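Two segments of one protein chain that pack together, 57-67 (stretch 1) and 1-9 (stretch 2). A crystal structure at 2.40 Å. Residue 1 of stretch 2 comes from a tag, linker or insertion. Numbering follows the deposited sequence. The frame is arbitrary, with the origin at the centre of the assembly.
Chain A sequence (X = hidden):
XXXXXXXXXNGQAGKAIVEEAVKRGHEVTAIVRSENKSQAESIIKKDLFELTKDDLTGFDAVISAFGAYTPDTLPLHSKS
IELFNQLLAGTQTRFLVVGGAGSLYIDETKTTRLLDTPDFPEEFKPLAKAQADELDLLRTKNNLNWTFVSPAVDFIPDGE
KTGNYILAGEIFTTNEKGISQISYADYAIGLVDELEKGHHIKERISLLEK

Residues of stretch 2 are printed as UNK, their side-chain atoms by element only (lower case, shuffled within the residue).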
ATOM      1  N   THR A  57      24.202 -25.690  29.413  1.00 63.32           N
ATOM      2  CA  THR A  57      24.489 -25.190  30.753  1.00 67.65           C
ATOM      3  C   THR A  57      25.687 -24.249  30.712  1.00 68.19           C
ATOM      4  O   THR A  57      26.581 -24.409  29.882  1.00 68.43           O
ATOM      5  CB  THR A  57      24.778 -26.329  31.750  1.00 73.17           C
ATOM      6  OG1 THR A  57      25.720 -27.243  31.175  1.00 73.64           O
ATOM      7  CG2 THR A  57      23.500 -27.073  32.104  1.00 72.77           C
ATOM      8  N   GLY A  58      25.701 -23.268  31.605  1.00 71.31           N
ATOM      9  CA  GLY A  58      26.793 -22.314  31.662  1.00 75.79           C
ATOM     10  C   GLY A  58      26.669 -21.207  30.633  1.00 76.82           C
ATOM     11  O   GLY A  58      27.670 -20.725  30.105  1.00 80.32           O
ATOM     12  N   PHE A  59      25.434 -20.809  30.339  1.00 75.15           N
ATOM     13  CA  PHE A  59      25.182 -19.693  29.433  1.00 73.44           C
ATOM     14  C   PHE A  59      24.181 -18.716  30.040  1.00 73.10           C
ATOM     15  O   PHE A  59      23.176 -19.126  30.621  1.00 74.52           O
ATOM     16  CB  PHE A  59      24.664 -20.189  28.081  1.00 71.07           C
ATOM     17  CG  PHE A  59      25.705 -20.872  27.243  1.00 72.12           C
ATOM     18  CD1 PHE A  59      26.729 -20.144  26.659  1.00 72.87           C
ATOM     19  CD2 PHE A  59      25.652 -22.238  27.028  1.00 73.10           C
ATOM     20  CE1 PHE A  59      27.688 -20.768  25.885  1.00 73.85           C
ATOM     21  CE2 PHE A  59      26.608 -22.869  26.253  1.00 74.53           C
ATOM     22  CZ  PHE A  59      27.628 -22.133  25.681  1.00 74.42           C
ATOM     23  N   ASP A  60      24.459 -17.425  29.905  1.00 70.25           N
ATOM     24  CA  ASP A  60      23.523 -16.401  30.347  1.00 69.93           C
ATOM     25  C   ASP A  60      22.312 -16.369  29.423  1.00 63.80           C
ATOM     26  O   ASP A  60      21.180 -16.162  29.865  1.00 64.24           O
ATOM     27  CB  ASP A  60      24.198 -15.031  30.389  1.00 64.43           C
ATOM     28  CG  ASP A  60      25.216 -14.921  31.502  1.00 72.28           C
ATOM     29  OD1 ASP A  60      24.941 -15.426  32.612  1.00 77.43           O
ATOM     30  OD2 ASP A  60      26.292 -14.334  31.268  1.00 72.82           O
ATOM     31  N   ALA A  61      22.558 -16.584  28.135  1.00 56.89           N
ATOM     32  CA  ALA A  61      21.488 -16.594  27.150  1.00 52.21           C
ATOM     33  C   ALA A  61      21.846 -17.457  25.947  1.00 47.92           C
ATOM     34  O   ALA A  61      23.013 -17.564  25.568  1.00 47.96           O
ATOM     35  CB  ALA A  61      21.165 -15.173  26.703  1.00 51.18           C
ATOM     36  N   VAL A  62      20.829 -18.070  25.352  1.00 46.17           N
ATOM     37  CA  VAL A  62      21.001 -18.857  24.139  1.00 43.53           C
ATOM     38  C   VAL A  62      20.199 -18.235  22.998  1.00 44.52           C
ATOM     39  O   VAL A  62      18.983 -18.080  23.101  1.00 45.43           O
ATOM     40  CB  VAL A  62      20.564 -20.318  24.350  1.00 43.45           C
ATOM     41  CG1 VAL A  62      20.488 -21.049  23.024  1.00 39.10           C
ATOM     42  CG2 VAL A  62      21.518 -21.025  25.306  1.00 47.34           C
ATOM     43  N   ILE A  63      20.884 -17.870  21.917  1.00 43.87           N
ATOM     44  CA  ILE A  63      20.232 -17.234  20.776  1.00 42.12           C
ATOM     45  C   ILE A  63      20.152 -18.179  19.585  1.00 40.81           C
ATOM     46  O   ILE A  63      21.173 -18.561  19.015  1.00 41.47           O
ATOM     47  CB  ILE A  63      20.964 -15.948  20.329  1.00 43.82           C
ATOM     48  CG1 ILE A  63      21.055 -14.940  21.477  1.00 45.22           C
ATOM     49  CG2 ILE A  63      20.267 -15.330  19.125  1.00 35.81           C
ATOM     50  CD1 ILE A  63      22.340 -15.027  22.272  1.00 45.61           C
ATOM     51  N   SER A  64      18.936 -18.550  19.204  1.00 37.66           N
ATOM     52  CA  SER A  64      18.752 -19.432  18.063  1.00 36.43           C
ATOM     53  C   SER A  64      18.499 -18.638  16.787  1.00 40.00           C
ATOM     54  O   SER A  64      17.506 -17.919  16.668  1.00 42.29           O
ATOM     55  CB  SER A  64      17.604 -20.408  18.309  1.00 33.32           C
ATOM     56  OG  SER A  64      17.372 -21.201  17.158  1.00 34.51           O
ATOM     57  N   ALA A  65      19.421 -18.772  15.842  1.00 39.70           N
ATOM     58  CA  ALA A  65      19.284 -18.167  14.527  1.00 34.34           C
ATOM     59  C   ALA A  65      19.038 -19.266  13.506  1.00 35.09           C
ATOM     60  O   ALA A  65      19.419 -19.152  12.344  1.00 37.25           O
ATOM     61  CB  ALA A  65      20.526 -17.365  14.172  1.00 36.22           C
ATOM     62  N   PHE A  66      18.399 -20.337  13.964  1.00 38.93           N
ATOM     63  CA  PHE A  66      18.126 -21.502  13.131  1.00 46.51           C
ATOM     64  C   PHE A  66      17.255 -21.156  11.927  1.00 52.23           C
ATOM     65  O   PHE A  66      16.224 -20.493  12.057  1.00 53.47           O
ATOM     66  CB  PHE A  66      17.460 -22.599  13.966  1.00 46.79           C
ATOM     67  CG  PHE A  66      17.034 -23.800  13.168  1.00 50.38           C
ATOM     68  CD1 PHE A  66      17.962 -24.744  12.762  1.00 51.42           C
ATOM     69  CD2 PHE A  66      15.703 -23.990  12.834  1.00 51.06           C
ATOM     70  CE1 PHE A  66      17.572 -25.852  12.031  1.00 52.18           C
ATOM     71  CE2 PHE A  66      15.306 -25.095  12.101  1.00 52.13           C
ATOM     72  CZ  PHE A  66      16.244 -26.027  11.699  1.00 53.29           C
ATOM     73  N   GLY A  67      17.686 -21.608  10.754  1.00 58.20           N
ATOM     74  CA  GLY A  67      16.929 -21.422   9.530  1.00 64.41           C
ATOM     75  C   GLY A  67      16.842 -22.714   8.741  1.00 73.03           C
ATOM     76  O   GLY A  67      17.858 -23.360   8.483  1.00 76.57           O
ATOM     77  N   UNK A   1      29.820  -8.414  30.686  1.00 73.21           N
ATOM     78  CA  UNK A   1      30.308  -9.616  30.035  1.00 71.06           C
ATOM     79  C   UNK A   1      29.386 -10.804  30.233  1.00 68.72           C
ATOM     80  O   UNK A   1      29.199 -11.274  31.356  1.00 72.20           O
ATOM     81  N   UNK A   2      28.809 -11.289  29.139  1.00 61.63           N
ATOM     82  CA  UNK A   2      27.905 -12.433  29.186  1.00 61.85           C
ATOM     83  C   UNK A   2      28.461 -13.616  28.400  1.00 60.87           C
ATOM     84  O   UNK A   2      29.270 -13.443  27.490  1.00 60.61           O
ATOM     85  s   UNK A   2      24.292 -10.404  28.615  1.00 69.30           S
ATOM     86  c   UNK A   2      25.826 -10.938  29.404  1.00 61.30           C
ATOM     87  c   UNK A   2      26.524 -12.053  28.641  1.00 58.91           C
ATOM     88  c   UNK A   2      23.281 -11.870  28.803  1.00 52.91           C
ATOM     89  N   UNK A   3      28.023 -14.818  28.758  1.00 61.63           N
ATOM     90  CA  UNK A   3      28.386 -16.014  28.007  1.00 61.06           C
ATOM     91  C   UNK A   3      27.197 -16.475  27.172  1.00 59.06           C
ATOM     92  O   UNK A   3      26.210 -16.989  27.702  1.00 60.43           O
ATOM     93  c   UNK A   3      28.860 -17.126  28.945  1.00 67.15           C
ATOM     94  c   UNK A   3      30.415 -17.701  31.410  1.00 80.82           C
ATOM     95  c   UNK A   3      28.223 -17.100  30.325  1.00 72.08           C
ATOM     96  n   UNK A   3      31.131 -18.649  32.310  1.00 86.02           N
ATOM     97  c   UNK A   3      28.937 -18.047  31.279  1.00 77.86           C
ATOM     98  N   UNK A   4      27.298 -16.281  25.862  1.00 54.67           N
ATOM     99  CA  UNK A   4      26.182 -16.527  24.959  1.00 50.15           C
ATOM    100  C   UNK A   4      26.436 -17.692  24.013  1.00 51.45           C
ATOM    101  O   UNK A   4      27.557 -17.902  23.550  1.00 52.92           O
ATOM    102  c   UNK A   4      25.504 -12.786  24.060  1.00 45.43           C
ATOM    103  c   UNK A   4      24.614 -14.128  25.982  1.00 46.58           C
ATOM    104  c   UNK A   4      25.735 -13.985  24.967  1.00 47.43           C
ATOM    105  c   UNK A   4      25.880 -15.268  24.147  1.00 46.50           C
ATOM    106  N   UNK A   5      25.381 -18.447  23.733  1.00 50.16           N
ATOM    107  CA  UNK A   5      25.438 -19.508  22.740  1.00 45.97           C
ATOM    108  C   UNK A   5      24.555 -19.135  21.555  1.00 44.98           C
ATOM    109  O   UNK A   5      23.401 -18.735  21.729  1.00 45.58           O
ATOM    110  c   UNK A   5      25.002 -20.833  23.339  1.00 44.55           C
ATOM    111  N   UNK A   6      25.105 -19.253  20.350  1.00 40.26           N
ATOM    112  CA  UNK A   6      24.351 -18.941  19.145  1.00 36.07           C
ATOM    113  C   UNK A   6      24.220 -20.168  18.251  1.00 38.67           C
ATOM    114  O   UNK A   6      25.202 -20.640  17.680  1.00 42.27           O
ATOM    115  c   UNK A   6      25.095 -16.541  19.201  1.00 37.48           C
ATOM    116  c   UNK A   6      24.215 -17.523  17.078  1.00 36.84           C
ATOM    117  c   UNK A   6      25.003 -17.796  18.348  1.00 37.23           C
ATOM    118  N   UNK A   7      22.999 -20.681  18.145  1.00 39.02           N
ATOM    119  CA  UNK A   7      22.707 -21.820  17.285  1.00 37.79           C
ATOM    120  C   UNK A   7      22.670 -21.365  15.827  1.00 38.78           C
ATOM    121  O   UNK A   7      22.102 -20.315  15.519  1.00 37.11           O
ATOM    122  c   UNK A   7      20.795 -23.273  16.497  1.00 39.30           C
ATOM    123  c   UNK A   7      21.368 -22.492  17.669  1.00 37.72           C
ATOM    124  c   UNK A   7      21.563 -23.449  18.847  1.00 41.63           C
ATOM    125  c   UNK A   7      21.800 -22.777  20.176  1.00 42.51           C
ATOM    126  N   UNK A   8      23.294 -22.153  14.951  1.00 40.88           N
ATOM    127  CA  UNK A   8      23.415 -21.840  13.525  1.00 41.96           C
ATOM    128  C   UNK A   8      24.193 -20.545  13.308  1.00 41.96           C
ATOM    129  O   UNK A   8      23.738 -19.641  12.609  1.00 43.27           O
ATOM    130  c   UNK A   8      22.037 -21.758  12.865  1.00 40.90           C
ATOM    131  N   UNK A   9      25.380 -20.472  13.901  1.00 43.25           N
ATOM    132  CA  UNK A   9      26.201 -19.268  13.842  1.00 43.74           C
ATOM    133  C   UNK A   9      26.842 -19.062  12.472  1.00 43.65           C
ATOM    134  O   UNK A   9      27.411 -18.006  12.201  1.00 41.37           O
ATOM    135  c   UNK A   9      27.272 -19.317  14.920  1.00 46.06           C
TER
HETATM  136  O   HOH W   1      21.754 -17.920  11.175  1.00 37.73           O

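Position 1 has backbone atoms alone, with no CB, which makes it glycine. Gly1 comes from an expression tag and barely touches stretch 1.

Position 2 carries three carbons and one sulfur in an unbranched chain, and the sulfur lies between two carbons, within bonding distance of both. Its CA-to-CB bond points toward stretch 1, with CB 3.5 Å from Asp60 OD2. A thioether of this length is methionine; the terminal CE of Met2 comes within 4.4 Å of Ala61 CB.

Position 3 has four carbons in a row ending in nitrogen. One of the carbons lies 3.2 Å from Gly58 O, and CB is 4.3 Å from Phe59 CD1. A straight chain with a terminal amine is lysine, and the carbon near Gly58 O is Lys3 CD. The backbone binds more specifically: Lys3 N donates to Asp60 OD2 (3.1 Å, 159°), while Lys3 O accepts from Asp60 N (2.8 Å, 140°). One aspartate thus engages both polar backbone groups of Lys3, just ahead of strand 61-64.

Position 4 has four carbons forked at the second, the pattern of leucine. One branch tip, CD2 of Leu4, reaches Ala61 CB at 3.7 Å, and Leu4 CB lies 4.0 Å from Ile63 CD1.

Position 5 has a single carbon, so it is alanine. The methyl sits over one face of the Phe59 ring: Ala5 CB is 3.6 Å from the ring centroid and 7° off the normal, a nearly axial CH-pi contact. The same CB lies 4.0 Å from Val62 CG2.

Position 6 has three carbons, one carrying the other two: a fork directly at CB, hence valine. Val6 CG2 approaches Ile63 CB at 4.3 Å.

Position 7 also forks at its first carbon, but one of its arms is two carbons long. Four carbons in this arrangement specify isoleucine. The end of the long arm, Ile7 CD1, packs 3.6 Å from Val62 CG1, and Ile7 CG2 is 4.2 Å from Phe66 CB.

Position 8 has one carbon, alanine, with its CB 3.7 Å from Ala65 O and 3.9 Å from Phe66 CA. Water 1 lies 3.0 Å from Ala8 O and 2.9 Å from Ala65 O, linking the stretches beyond the strands.

Position 9 likewise has one carbon and is alanine; the CB of Ala9 points away and makes no contact.

The contact is a parallel strand pairing, with axes 20° apart and 4.7 Å at closest approach. Its hydrogen bonds run alternately: Ala5 N to Ala61 O (3.1 Å), Ile63 N to Ala5 O (2.7 Å), Ile7 N to Ile63 O (2.9 Å) and Ala65 N to Ile7 O (3.1 Å). This register sends Leu4, Val6, Ala61 and Ile63 to one face of the sheet, and Ala5, Ile7, Val62 and Ser64 to the other. Apolar packing on both faces accompanies the backbone ladder, and the stretches together bury 751 Å².

Stretch 2 (1-9) GMKLAVIAA
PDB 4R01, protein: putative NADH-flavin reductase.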